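Local coordinates for protein packaging enzyme P4 (Pseudomonas phage phi13, PDB 4BLP) that probably hydrolyses nucleoside triphosphates as a hexameric RecA-like helicase that drives viral RNA into the phage capsid during genome packaging, at residues 77-82 with 247-252; 218-223 with 258-263; 141-146 with 298-303; 71-76 with 191-196; 87-92 with 97-102. All coordinates share one frame; numbering follows the deposited sequence.

Contact 1 (77-82 with 247-252); sequences VDKDAL and AELGVL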
# COMPACT_ATOMS: atom_id res chain seq x y z
N VAL D 77 27.44 11.63 -4.96
CA VAL D 77 28.88 11.36 -4.89
C VAL D 77 29.57 12.75 -5.10
O VAL D 77 29.16 13.51 -6.00
CB VAL D 77 29.40 10.27 -5.85
CG1 VAL D 77 29.05 10.60 -7.29
CG2 VAL D 77 30.93 10.09 -5.70
N ASP D 78 30.53 13.09 -4.24
CA ASP D 78 31.28 14.34 -4.45
C ASP D 78 32.65 13.97 -5.03
O ASP D 78 33.46 13.31 -4.38
CB ASP D 78 31.40 15.17 -3.16
CG ASP D 78 32.00 16.56 -3.48
OD1 ASP D 78 33.20 16.63 -3.76
OD2 ASP D 78 31.22 17.53 -3.64
N LYS D 79 32.89 14.39 -6.30
CA LYS D 79 34.13 14.07 -7.02
C LYS D 79 35.37 14.67 -6.37
O LYS D 79 36.45 14.09 -6.51
CB LYS D 79 34.04 14.60 -8.48
CG LYS D 79 32.98 13.81 -9.27
CD LYS D 79 32.93 14.32 -10.73
CE LYS D 79 32.07 15.56 -10.81
NZ LYS D 79 32.11 16.17 -12.18
N ASP D 80 35.24 15.84 -5.70
CA ASP D 80 36.40 16.49 -5.09
C ASP D 80 36.76 15.80 -3.76
O ASP D 80 37.96 15.61 -3.46
CB ASP D 80 36.15 17.98 -4.89
CG ASP D 80 36.15 18.77 -6.18
OD1 ASP D 80 36.43 18.17 -7.25
OD2 ASP D 80 35.84 19.97 -6.13
N ALA D 81 35.73 15.46 -2.96
CA ALA D 81 35.99 14.69 -1.72
C ALA D 81 36.62 13.34 -2.11
O ALA D 81 37.60 12.91 -1.50
CB ALA D 81 34.70 14.49 -0.93
N LEU D 82 36.10 12.72 -3.20
CA LEU D 82 36.63 11.45 -3.65
C LEU D 82 38.09 11.57 -4.09
O LEU D 82 38.91 10.73 -3.70
CB LEU D 82 35.78 10.89 -4.81
CG LEU D 82 36.34 9.62 -5.46
CD1 LEU D 82 36.40 8.43 -4.43
CD2 LEU D 82 35.50 9.24 -6.72
N ALA D 247 31.42 4.26 -14.09
CA ALA D 247 31.91 4.61 -15.42
C ALA D 247 32.32 6.09 -15.46
O ALA D 247 33.37 6.42 -15.99
CB ALA D 247 30.86 4.31 -16.49
N GLU D 248 31.47 6.99 -14.90
CA GLU D 248 31.78 8.43 -14.88
C GLU D 248 33.11 8.70 -14.13
O GLU D 248 33.87 9.59 -14.51
CB GLU D 248 30.61 9.18 -14.21
CG GLU D 248 30.87 10.67 -13.99
CD GLU D 248 31.09 11.49 -15.24
OE1 GLU D 248 30.70 11.05 -16.34
OE2 GLU D 248 31.65 12.60 -15.11
N LEU D 249 33.36 7.92 -13.06
CA LEU D 249 34.55 8.11 -12.21
C LEU D 249 35.77 7.29 -12.72
O LEU D 249 36.84 7.36 -12.10
CB LEU D 249 34.18 7.72 -10.76
CG LEU D 249 33.01 8.55 -10.15
CD1 LEU D 249 32.59 7.99 -8.81
CD2 LEU D 249 33.40 10.05 -10.03
N GLY D 250 35.58 6.57 -13.83
CA GLY D 250 36.64 5.78 -14.46
C GLY D 250 37.16 4.63 -13.61
O GLY D 250 38.32 4.25 -13.71
N VAL D 251 36.28 4.02 -12.82
CA VAL D 251 36.67 2.90 -11.96
C VAL D 251 35.87 1.66 -12.30
O VAL D 251 34.82 1.75 -12.95
CB VAL D 251 36.53 3.24 -10.44
CG1 VAL D 251 37.44 4.41 -10.05
CG2 VAL D 251 35.05 3.51 -10.04
N LEU D 252 36.36 0.51 -11.81
CA LEU D 252 35.63 -0.74 -11.94
C LEU D 252 35.41 -1.32 -10.55
O LEU D 252 36.39 -1.48 -9.79
CB LEU D 252 36.38 -1.76 -12.83
CG LEU D 252 35.75 -3.16 -12.88
CD1 LEU D 252 34.41 -3.12 -13.63
CD2 LEU D 252 36.68 -4.13 -13.64

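Contact 2 (218-223 with 258-263); sequences LVFGIT and NPMSSD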
# COMPACT_ATOMS: atom_id res chain seq x y z
N LEU D 218 21.21 -4.69 -1.10
CA LEU D 218 20.60 -4.01 -2.24
C LEU D 218 19.45 -4.88 -2.76
O LEU D 218 18.34 -4.38 -3.01
CB LEU D 218 21.68 -3.79 -3.32
CG LEU D 218 21.35 -2.74 -4.35
CD1 LEU D 218 21.44 -1.31 -3.72
CD2 LEU D 218 22.30 -2.88 -5.59
N VAL D 219 19.69 -6.19 -2.90
CA VAL D 219 18.61 -7.11 -3.33
C VAL D 219 17.45 -7.06 -2.35
O VAL D 219 16.29 -7.00 -2.76
CB VAL D 219 19.14 -8.56 -3.47
CG1 VAL D 219 17.98 -9.55 -3.76
CG2 VAL D 219 20.21 -8.64 -4.54
N PHE D 220 17.76 -7.11 -1.06
CA PHE D 220 16.70 -7.12 -0.05
C PHE D 220 15.99 -5.77 0.10
O PHE D 220 14.79 -5.75 0.35
CB PHE D 220 17.30 -7.53 1.32
CG PHE D 220 17.88 -8.92 1.42
CD1 PHE D 220 17.60 -9.90 0.47
CD2 PHE D 220 18.74 -9.26 2.46
CE1 PHE D 220 18.14 -11.19 0.58
CE2 PHE D 220 19.28 -10.54 2.57
CZ PHE D 220 18.95 -11.50 1.66
N GLY D 221 16.70 -4.69 -0.07
CA GLY D 221 16.17 -3.37 0.23
C GLY D 221 15.59 -2.55 -0.90
O GLY D 221 14.85 -1.61 -0.62
N ILE D 222 15.94 -2.85 -2.16
CA ILE D 222 15.45 -2.11 -3.33
C ILE D 222 14.24 -2.87 -3.85
O ILE D 222 14.39 -3.81 -4.63
CB ILE D 222 16.54 -1.91 -4.42
CG1 ILE D 222 17.78 -1.18 -3.91
CG2 ILE D 222 15.97 -1.16 -5.66
CD1 ILE D 222 17.53 0.18 -3.15
N THR D 223 13.05 -2.43 -3.41
CA THR D 223 11.77 -3.09 -3.68
C THR D 223 10.85 -2.33 -4.64
O THR D 223 11.15 -1.23 -5.07
CB THR D 223 11.03 -3.26 -2.33
OG1 THR D 223 10.93 -1.96 -1.71
CG2 THR D 223 11.71 -4.26 -1.42
N ASN D 258 23.04 -12.14 -5.28
CA ASN D 258 22.12 -13.28 -5.44
C ASN D 258 20.72 -12.68 -5.55
O ASN D 258 20.18 -12.31 -4.51
CB ASN D 258 22.25 -14.28 -4.29
CG ASN D 258 21.15 -15.34 -4.32
OD1 ASN D 258 20.40 -15.47 -5.30
ND2 ASN D 258 21.07 -16.15 -3.27
N PRO D 259 20.16 -12.50 -6.77
CA PRO D 259 18.88 -11.80 -6.89
C PRO D 259 17.66 -12.56 -6.37
O PRO D 259 16.57 -11.98 -6.28
CB PRO D 259 18.77 -11.52 -8.40
CG PRO D 259 19.52 -12.65 -9.03
CD PRO D 259 20.70 -12.85 -8.11
N MET D 260 17.84 -13.85 -6.01
CA MET D 260 16.80 -14.71 -5.45
C MET D 260 15.56 -14.79 -6.35
O MET D 260 14.42 -14.60 -5.90
CB MET D 260 16.42 -14.28 -4.03
CG MET D 260 17.55 -14.42 -3.06
SD MET D 260 16.94 -14.39 -1.35
CE MET D 260 18.46 -14.84 -0.52
N SER D 261 15.81 -15.07 -7.61
CA SER D 261 14.79 -15.26 -8.62
C SER D 261 14.10 -16.58 -8.34
O SER D 261 14.74 -17.51 -7.81
CB SER D 261 15.45 -15.33 -9.99
OG SER D 261 14.55 -15.83 -10.97
N SER D 262 12.84 -16.73 -8.77
CA SER D 262 12.20 -18.04 -8.72
C SER D 262 12.94 -18.92 -9.74
O SER D 262 13.51 -18.37 -10.70
CB SER D 262 10.71 -17.95 -9.01
OG SER D 262 10.48 -17.38 -10.28
N ASP D 263 13.01 -20.24 -9.52
CA ASP D 263 13.76 -21.19 -10.35
C ASP D 263 13.37 -21.20 -11.83
O ASP D 263 14.24 -21.44 -12.66
CB ASP D 263 13.63 -22.63 -9.79
CG ASP D 263 14.26 -22.82 -8.43
OD1 ASP D 263 15.17 -22.02 -8.07
OD2 ASP D 263 13.86 -23.77 -7.71

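Contact 3 (141-146 with 298-303); sequences VRNHLS and GRIFSG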
# COMPACT_ATOMS: atom_id res chain seq x y z
N VAL D 141 39.29 -9.75 -18.50
CA VAL D 141 39.85 -9.35 -19.81
C VAL D 141 40.72 -8.14 -19.52
O VAL D 141 40.50 -7.47 -18.51
CB VAL D 141 38.80 -9.08 -20.91
CG1 VAL D 141 38.01 -10.35 -21.23
CG2 VAL D 141 37.88 -7.91 -20.55
N ARG D 142 41.68 -7.83 -20.41
CA ARG D 142 42.61 -6.72 -20.18
C ARG D 142 41.98 -5.34 -20.27
O ARG D 142 42.53 -4.39 -19.71
CB ARG D 142 43.78 -6.80 -21.18
CG ARG D 142 44.70 -7.98 -20.90
CD ARG D 142 45.89 -7.99 -21.82
NE ARG D 142 46.70 -9.18 -21.57
CZ ARG D 142 47.66 -9.61 -22.38
NH1 ARG D 142 47.93 -8.96 -23.50
NH2 ARG D 142 48.35 -10.70 -22.07
N ASN D 143 40.84 -5.22 -20.97
CA ASN D 143 40.25 -3.91 -21.26
C ASN D 143 38.77 -3.85 -20.91
O ASN D 143 37.96 -3.35 -21.69
CB ASN D 143 40.46 -3.60 -22.75
CG ASN D 143 39.82 -4.62 -23.69
OD1 ASN D 143 39.50 -5.76 -23.31
ND2 ASN D 143 39.56 -4.17 -24.90
N HIS D 144 38.44 -4.26 -19.68
CA HIS D 144 37.06 -4.18 -19.17
C HIS D 144 36.67 -2.70 -19.09
O HIS D 144 37.48 -1.90 -18.58
CB HIS D 144 37.01 -4.86 -17.78
CG HIS D 144 35.65 -5.22 -17.27
ND1 HIS D 144 34.64 -4.27 -17.14
CD2 HIS D 144 35.19 -6.41 -16.83
CE1 HIS D 144 33.59 -4.92 -16.63
NE2 HIS D 144 33.86 -6.21 -16.44
N LEU D 145 35.47 -2.30 -19.58
CA LEU D 145 35.11 -0.88 -19.41
C LEU D 145 34.91 -0.55 -17.93
O LEU D 145 34.60 -1.44 -17.12
CB LEU D 145 33.79 -0.56 -20.15
CG LEU D 145 33.89 -0.50 -21.70
CD1 LEU D 145 32.51 -0.22 -22.29
CD2 LEU D 145 34.90 0.58 -22.16
N SER D 146 35.04 0.74 -17.59
CA SER D 146 34.70 1.19 -16.26
C SER D 146 33.19 0.95 -16.05
O SER D 146 32.41 1.02 -17.01
CB SER D 146 35.02 2.68 -16.10
OG SER D 146 36.40 2.91 -16.23
N GLY D 298 34.69 -4.18 -27.68
CA GLY D 298 33.41 -4.85 -27.92
C GLY D 298 33.04 -5.85 -26.84
O GLY D 298 33.72 -5.94 -25.81
N ARG D 299 31.94 -6.59 -27.05
CA ARG D 299 31.48 -7.54 -26.05
C ARG D 299 32.35 -8.82 -26.06
O ARG D 299 32.58 -9.41 -27.11
CB ARG D 299 29.99 -7.87 -26.25
CG ARG D 299 29.37 -8.59 -25.03
CD ARG D 299 27.90 -8.81 -25.22
NE ARG D 299 27.54 -9.93 -26.11
CZ ARG D 299 27.11 -11.12 -25.70
NH1 ARG D 299 27.01 -11.39 -24.40
NH2 ARG D 299 26.75 -12.04 -26.58
N ILE D 300 32.85 -9.22 -24.88
CA ILE D 300 33.68 -10.43 -24.74
C ILE D 300 32.89 -11.37 -23.84
O ILE D 300 32.54 -10.99 -22.74
CB ILE D 300 35.09 -10.14 -24.18
CG1 ILE D 300 35.86 -9.08 -25.05
CG2 ILE D 300 35.87 -11.50 -24.04
CD1 ILE D 300 37.29 -8.75 -24.60
N PHE D 301 32.59 -12.59 -24.29
CA PHE D 301 31.69 -13.45 -23.54
C PHE D 301 31.99 -14.91 -23.77
O PHE D 301 32.64 -15.27 -24.75
CB PHE D 301 30.25 -13.16 -23.96
CG PHE D 301 29.95 -13.40 -25.43
CD1 PHE D 301 30.23 -12.42 -26.38
CD2 PHE D 301 29.35 -14.58 -25.85
CE1 PHE D 301 29.95 -12.64 -27.74
CE2 PHE D 301 29.07 -14.80 -27.21
CZ PHE D 301 29.37 -13.83 -28.15
N SER D 302 31.50 -15.78 -22.87
CA SER D 302 31.75 -17.22 -22.97
C SER D 302 30.71 -17.97 -22.19
O SER D 302 30.15 -17.43 -21.22
CB SER D 302 33.16 -17.56 -22.44
OG SER D 302 33.36 -17.13 -21.10
N GLY D 303 30.46 -19.21 -22.62
CA GLY D 303 29.51 -20.09 -21.93
C GLY D 303 28.07 -19.64 -21.95
O GLY D 303 27.25 -20.19 -21.22

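Contact 4 (71-76 with 191-196); sequences GSIPLV and ADLTEM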
# COMPACT_ATOMS: atom_id res chain seq x y z
N GLY D 71 16.60 2.92 -6.01
CA GLY D 71 15.22 2.84 -5.51
C GLY D 71 14.76 4.26 -5.16
O GLY D 71 15.03 5.22 -5.91
N SER D 72 14.18 4.42 -3.98
CA SER D 72 13.71 5.74 -3.54
C SER D 72 14.81 6.48 -2.74
O SER D 72 14.55 7.55 -2.20
CB SER D 72 12.46 5.56 -2.67
OG SER D 72 12.80 4.83 -1.50
N ILE D 73 16.02 5.90 -2.69
CA ILE D 73 17.11 6.50 -1.89
C ILE D 73 17.90 7.47 -2.76
O ILE D 73 18.57 7.02 -3.68
CB ILE D 73 18.06 5.39 -1.33
CG1 ILE D 73 17.32 4.35 -0.48
CG2 ILE D 73 19.25 6.04 -0.54
CD1 ILE D 73 18.05 2.97 -0.46
N PRO D 74 17.89 8.78 -2.43
CA PRO D 74 18.73 9.71 -3.19
C PRO D 74 20.16 9.62 -2.67
O PRO D 74 20.39 9.45 -1.46
CB PRO D 74 18.14 11.09 -2.84
CG PRO D 74 17.58 10.92 -1.44
CD PRO D 74 17.17 9.45 -1.31
N LEU D 75 21.13 9.76 -3.57
CA LEU D 75 22.54 9.71 -3.18
C LEU D 75 23.30 10.76 -3.94
O LEU D 75 22.92 11.15 -5.05
CB LEU D 75 23.14 8.34 -3.57
CG LEU D 75 22.61 7.12 -2.79
CD1 LEU D 75 23.09 5.84 -3.45
CD2 LEU D 75 23.06 7.17 -1.31
N VAL D 76 24.39 11.21 -3.33
CA VAL D 76 25.29 12.14 -4.00
C VAL D 76 26.69 11.59 -3.87
O VAL D 76 27.08 11.13 -2.80
CB VAL D 76 25.20 13.56 -3.39
CG1 VAL D 76 26.29 14.48 -3.99
CG2 VAL D 76 23.82 14.18 -3.64
N ALA D 191 29.01 -0.73 7.15
CA ALA D 191 27.69 -0.89 7.73
C ALA D 191 26.54 -0.58 6.75
O ALA D 191 25.62 -1.40 6.62
CB ALA D 191 27.56 -0.03 8.99
N ASP D 192 26.53 0.63 6.14
CA ASP D 192 25.36 1.02 5.30
C ASP D 192 25.76 1.17 3.84
O ASP D 192 26.95 1.03 3.48
CB ASP D 192 24.75 2.34 5.82
CG ASP D 192 25.50 3.56 5.37
OD1 ASP D 192 26.72 3.60 5.57
OD2 ASP D 192 24.86 4.47 4.77
N LEU D 193 24.79 1.46 3.01
CA LEU D 193 25.01 1.61 1.56
C LEU D 193 26.00 2.77 1.25
O LEU D 193 26.84 2.62 0.36
CB LEU D 193 23.64 1.87 0.91
CG LEU D 193 23.67 2.33 -0.56
CD1 LEU D 193 24.13 1.17 -1.48
CD2 LEU D 193 22.27 2.81 -0.96
N THR D 194 25.89 3.92 1.96
CA THR D 194 26.78 5.04 1.63
C THR D 194 28.21 4.72 1.98
O THR D 194 29.11 5.04 1.19
CB THR D 194 26.34 6.36 2.32
OG1 THR D 194 26.46 6.25 3.75
CG2 THR D 194 24.91 6.77 1.94
N GLU D 195 28.44 4.09 3.16
CA GLU D 195 29.82 3.73 3.53
C GLU D 195 30.37 2.70 2.53
O GLU D 195 31.52 2.78 2.13
CB GLU D 195 29.84 3.17 4.97
CG GLU D 195 31.26 2.89 5.44
CD GLU D 195 31.33 2.24 6.82
OE1 GLU D 195 30.30 1.71 7.31
OE2 GLU D 195 32.44 2.21 7.38
N MET D 196 29.56 1.71 2.18
CA MET D 196 30.00 0.68 1.22
C MET D 196 30.44 1.34 -0.09
O MET D 196 31.55 1.06 -0.55
CB MET D 196 28.83 -0.30 0.96
CG MET D 196 29.21 -1.46 -0.00
SD MET D 196 29.22 -0.99 -1.77
CE MET D 196 27.45 -0.69 -2.00

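Contact 5 (87-92 with 97-102); sequences AALVAS and TWFVAN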
# COMPACT_ATOMS: atom_id res chain seq x y z
N ALA D 87 43.63 10.33 -3.02
CA ALA D 87 45.07 10.66 -3.12
C ALA D 87 45.73 10.43 -1.75
O ALA D 87 46.87 9.92 -1.66
CB ALA D 87 45.24 12.11 -3.57
N ALA D 88 45.01 10.82 -0.67
CA ALA D 88 45.49 10.59 0.70
C ALA D 88 45.62 9.06 0.97
O ALA D 88 46.61 8.64 1.53
CB ALA D 88 44.53 11.24 1.71
N LEU D 89 44.67 8.24 0.48
CA LEU D 89 44.74 6.79 0.67
C LEU D 89 45.94 6.19 -0.09
O LEU D 89 46.66 5.34 0.47
CB LEU D 89 43.43 6.16 0.19
CG LEU D 89 43.36 4.63 0.11
CD1 LEU D 89 43.63 3.99 1.52
CD2 LEU D 89 41.97 4.21 -0.43
N VAL D 90 46.18 6.66 -1.35
CA VAL D 90 47.35 6.22 -2.14
C VAL D 90 48.66 6.53 -1.36
O VAL D 90 49.59 5.73 -1.32
CB VAL D 90 47.37 6.91 -3.54
CG1 VAL D 90 48.71 6.73 -4.27
CG2 VAL D 90 46.23 6.40 -4.41
N ALA D 91 48.72 7.71 -0.76
CA ALA D 91 49.92 8.13 -0.03
C ALA D 91 50.08 7.45 1.33
O ALA D 91 51.17 7.48 1.90
CB ALA D 91 49.89 9.64 0.17
N SER D 92 49.02 6.83 1.84
CA SER D 92 48.99 6.24 3.19
C SER D 92 49.92 5.07 3.34
O SER D 92 49.91 4.16 2.52
CB SER D 92 47.57 5.80 3.57
OG SER D 92 47.64 5.39 4.94
N THR D 97 44.28 1.41 8.84
CA THR D 97 44.17 2.49 9.83
C THR D 97 43.60 3.70 9.12
O THR D 97 42.78 4.41 9.69
CB THR D 97 45.52 2.79 10.50
OG1 THR D 97 45.97 1.62 11.18
CG2 THR D 97 45.46 3.98 11.50
N TRP D 98 43.98 3.89 7.81
CA TRP D 98 43.45 5.05 7.06
C TRP D 98 41.92 5.07 7.07
O TRP D 98 41.32 6.12 7.35
CB TRP D 98 44.02 5.10 5.61
CG TRP D 98 43.67 6.38 4.91
CD1 TRP D 98 44.38 7.55 4.91
CD2 TRP D 98 42.45 6.66 4.21
NE1 TRP D 98 43.71 8.51 4.18
CE2 TRP D 98 42.52 7.99 3.74
CE3 TRP D 98 41.34 5.87 3.83
CZ2 TRP D 98 41.49 8.58 2.99
CZ3 TRP D 98 40.34 6.44 3.06
CH2 TRP D 98 40.41 7.79 2.67
N PHE D 99 41.26 3.93 6.77
CA PHE D 99 39.82 3.91 6.73
C PHE D 99 39.20 4.21 8.11
O PHE D 99 38.24 4.97 8.20
CB PHE D 99 39.31 2.56 6.21
CG PHE D 99 39.39 2.57 4.70
CD1 PHE D 99 38.42 3.24 3.95
CD2 PHE D 99 40.47 1.99 4.04
CE1 PHE D 99 38.51 3.30 2.56
CE2 PHE D 99 40.56 2.05 2.64
CZ PHE D 99 39.58 2.72 1.92
N VAL D 100 39.74 3.62 9.17
CA VAL D 100 39.18 3.86 10.51
C VAL D 100 39.39 5.35 10.93
O VAL D 100 38.45 6.04 11.32
CB VAL D 100 39.82 2.89 11.53
CG1 VAL D 100 39.34 3.19 12.94
CG2 VAL D 100 39.55 1.44 11.16
N ALA D 101 40.62 5.85 10.76
CA ALA D 101 40.98 7.22 11.16
C ALA D 101 40.19 8.32 10.41
O ALA D 101 39.94 9.39 10.99
CB ALA D 101 42.48 7.46 10.95
N ASN D 102 39.86 8.07 9.13
CA ASN D 102 39.19 9.08 8.30
C ASN D 102 37.70 8.80 8.17
O ASN D 102 37.08 9.38 7.29
CB ASN D 102 39.87 9.14 6.90
CG ASN D 102 41.26 9.70 6.98
OD1 ASN D 102 41.45 10.90 7.17
ND2 ASN D 102 42.27 8.82 7.06

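Contact 1 (77-82 with 247-252)
L249 sets its two methyls against V77, K79 and L82, and nearly all of the contact depends on it. The sides of the contact differ in burial. On the inner side V77 and L82 are buried; there L249 CD1 lies 3.8 Å from L82 CD2, and it meets V77 CG2 tip to tip at 4.1 Å. L82 has CG trans to its backbone N (chi1 174°), which swings the branch off the helix toward L249. Branched aliphatic residues suit this spot because every surface that meets is hydrocarbon.

The outer side lies at the partly exposed margin. L249 CD2 rests 3.9 Å from K79 CG, touching only the apolar root of the lysine. The chain then bends at chi3 (-82°) and carries its ammonium group toward E248, where NZ stops 4.6 Å from OE2. The charges are opposite but not in contact, so any attraction is probably modest. A long amphipathic residue fits such a margin.

Both backbones are secured at helix ends. D78 is an N-cap: its OD1 takes the N-H of A81 at 2.9 Å, a nearly straight bond, and a weak one from D80, while its OD2 is hydrogen-bonded to S64. G250 closes the other helix in a Schellman motif, at a positive phi that glycine adopts easily.

The contact joins the point where strand 73-78 becomes helix 79-91 to the C-terminal end of helix 233-248. V77 also packs on I66 and F68 of strand 65-70 and on I245 of helix 233-248, and L249 leans on L201 of helix 193-205.

Contact 2 (218-223 with 258-263)
The last turn of helix 216-221 comes up against the loop that follows strand 252-257, with the CA atoms of V219 and P259 only 5.9 Å apart. Because the backbone is so close, V219 meets carbonyl oxygens and not another side chain. Its CG1 lies 3.6 Å from N258 O and its CG2 lies 3.7 Å from the same atom, so the two methyls straddle one oxygen. A short beta-branched residue fits where helix and loop backbones come this close.

One residue on, the contact becomes sulfur against ring. M260 runs out extended beyond CG and brings its CE to the edge of the F220 ring, in plane, 3.8 Å from CE1. M260 SD lies beside the same edge, 5.3 Å from the ring centroid, in a Met-aromatic contact. The flexible thioether can follow the ring's rim where a stiffer chain might not.

The loop is shaped by an Asx turn in which N258 OD1 accepts from M260 N at 3.1 Å, the donor standing above the carbonyl plane. M260 takes up left-handed backbone angles there. F220 and M260 also pack on V233 and N272 of a second subunit, which places the contact at a subunit boundary.

The N258 side chain touches the probable Walker A loop. A polar residue just after the strand next to the P-loop strand recalls the sensor position of RecA-like NTPases, a role that is only inferred for this protein.

Contact 3 (141-146 with 298-303)
The amide of N143 meets the side chain of I300 at about a right angle, its OD1 lying 3.9 Å from I300 CD1. On the strand itself, the guanidinium of R299 and the ring of F301 lie over one another, with F301 CD1 3.4 Å above the guanidinium plane and R299 NH2 over the centre of the ring. H144 gives ND1-H to L145 O at 2.8 Å. The acceptor lies in the imidazole plane and the donor is on a carbonyl lone pair, which helps fix the ring's rotation. H149, hydrogen-bonded to NE2, holds its other nitrogen.

The apolar part is small. V141 and I300 meet tip to tip, V141 CG1 standing 3.7 Å from I300 CG2 and 3.8 Å from I300 CD1. With CG2 anti to its backbone N and CG1 beside that N (chi1 -56°), I300 presents both CG2 and CD1. Two beta-branched residues make a compact surface patch. N143 has its stronger polar partner in T297, whose OG1 is hydrogen-bonded to ND2.

Strand 298-302 is the outermost strand of the large mixed sheet within this chain and pairs antiparallel with strand 287-295. The 141-146 segment enters the short, weakly bonded strand 144-145, the partner of 136-137. V141 touches I293 and I300 touches S295, so both halves border strand 287-295.

Contact 4 (71-76 with 191-196)
L75 overlaps two consecutive residues of a helix start, one per methyl: CD1 lies 4.0 Å from L193 CD2, and CD2 lies 3.8 Å from T194 CG2. I73, two residues back on the strand, adds a looser touch from CD1 to L193 CD2 at 4.3 Å. Leucines suit the buried layer of L75 and L193, where only methyls meet; I73 is at its edge.

With chi1 at 65°, T194 OG1 sits between the backbone N and the carbonyl carbon and bonds to D192 OD2 at 2.6 Å, on the syn side of the carboxylate, while CG2 is left for L75. D192 is the N-cap of helix 193-205, the crossover helix that links strand 187-189 to strand 210-213 in the P-loop NTPase core. The helix packs here against strand 73-78 of the small antiparallel sheet. The cap itself is E195 N to D192 OD1 at 3.0 Å, met from above the carboxylate plane, with a weak bond from T194 N to OD2.

E195 extends its chain, and its OE1 accepts A191 N at 2.8 Å. The same oxygen makes a salt bridge to R128 of a second subunit, and T194 packs on A121 of that subunit.

Contact 5 (87-92 with 97-102)
L89 lies across one face of the W98 indole at about a right angle, the centrepiece of a helical hairpin in which helices 79-91 and 95-101 fold back on each other. The short segments run at 141° to one another with axes 10.7 Å apart and the indole packed between them. W98 has CG trans to its backbone N (chi1 -171°), which sends the indole toward helix 79-91. L89 CB stands 4.0 Å from the centroid of the six-membered ring, almost on its normal, in a CH-pi contact. Further out, CD1 reaches W98 CE3 at 3.8 Å and CD2 reaches F99 CZ at 3.7 Å, so a single leucine serves both aromatic rings.

Smaller residues fill in at the sides. A88 CB approaches W98 NE1 at 3.8 Å, and S92 OG lies 3.7 Å from W98 CB. Alanine and serine suit positions where a helix backbone must come close to a bulky indole. The hydroxyl of S92 has its own partner in the backbone N of D94, which ties down the turn between the helices.

The two aromatics position each other: W98 CE3 lies over the centre of the F99 ring, while F99 CG sits at the indole edge, in its plane. Farther out, helix 193-205 supports the group, L89 and F99 resting on L203 and W98 on L202.

The second indole face is occupied by N102, whose ND2 hovers 3.1 Å above the ring plane, displaced toward the rim. That ND2 donates to W98 O at 2.9 Å, and the oxygen also takes the backbone N-H of N102.

Contacts 4 and 5 are buried, contact 1 and contact 2 are partly so, and contact 3 lies at the surface. Strand 73-78 runs through contacts 4 and 1, whose centres are about 15 Å apart, and helix 79-91 then leads from contact 1 to contact 5. Methyl-to-methyl packing marks contacts 1 and 4, both with an aspartate N-cap, whereas contact 5 relies on an indole face and a second aromatic ring. Contact 2, at the subunit boundary, sets methyls against carbonyl oxygens and a thioether at a ring edge; it touches contact 4 through I222 and I73. Contact 3 meets contact 1 where S146 packs on G250 and V251.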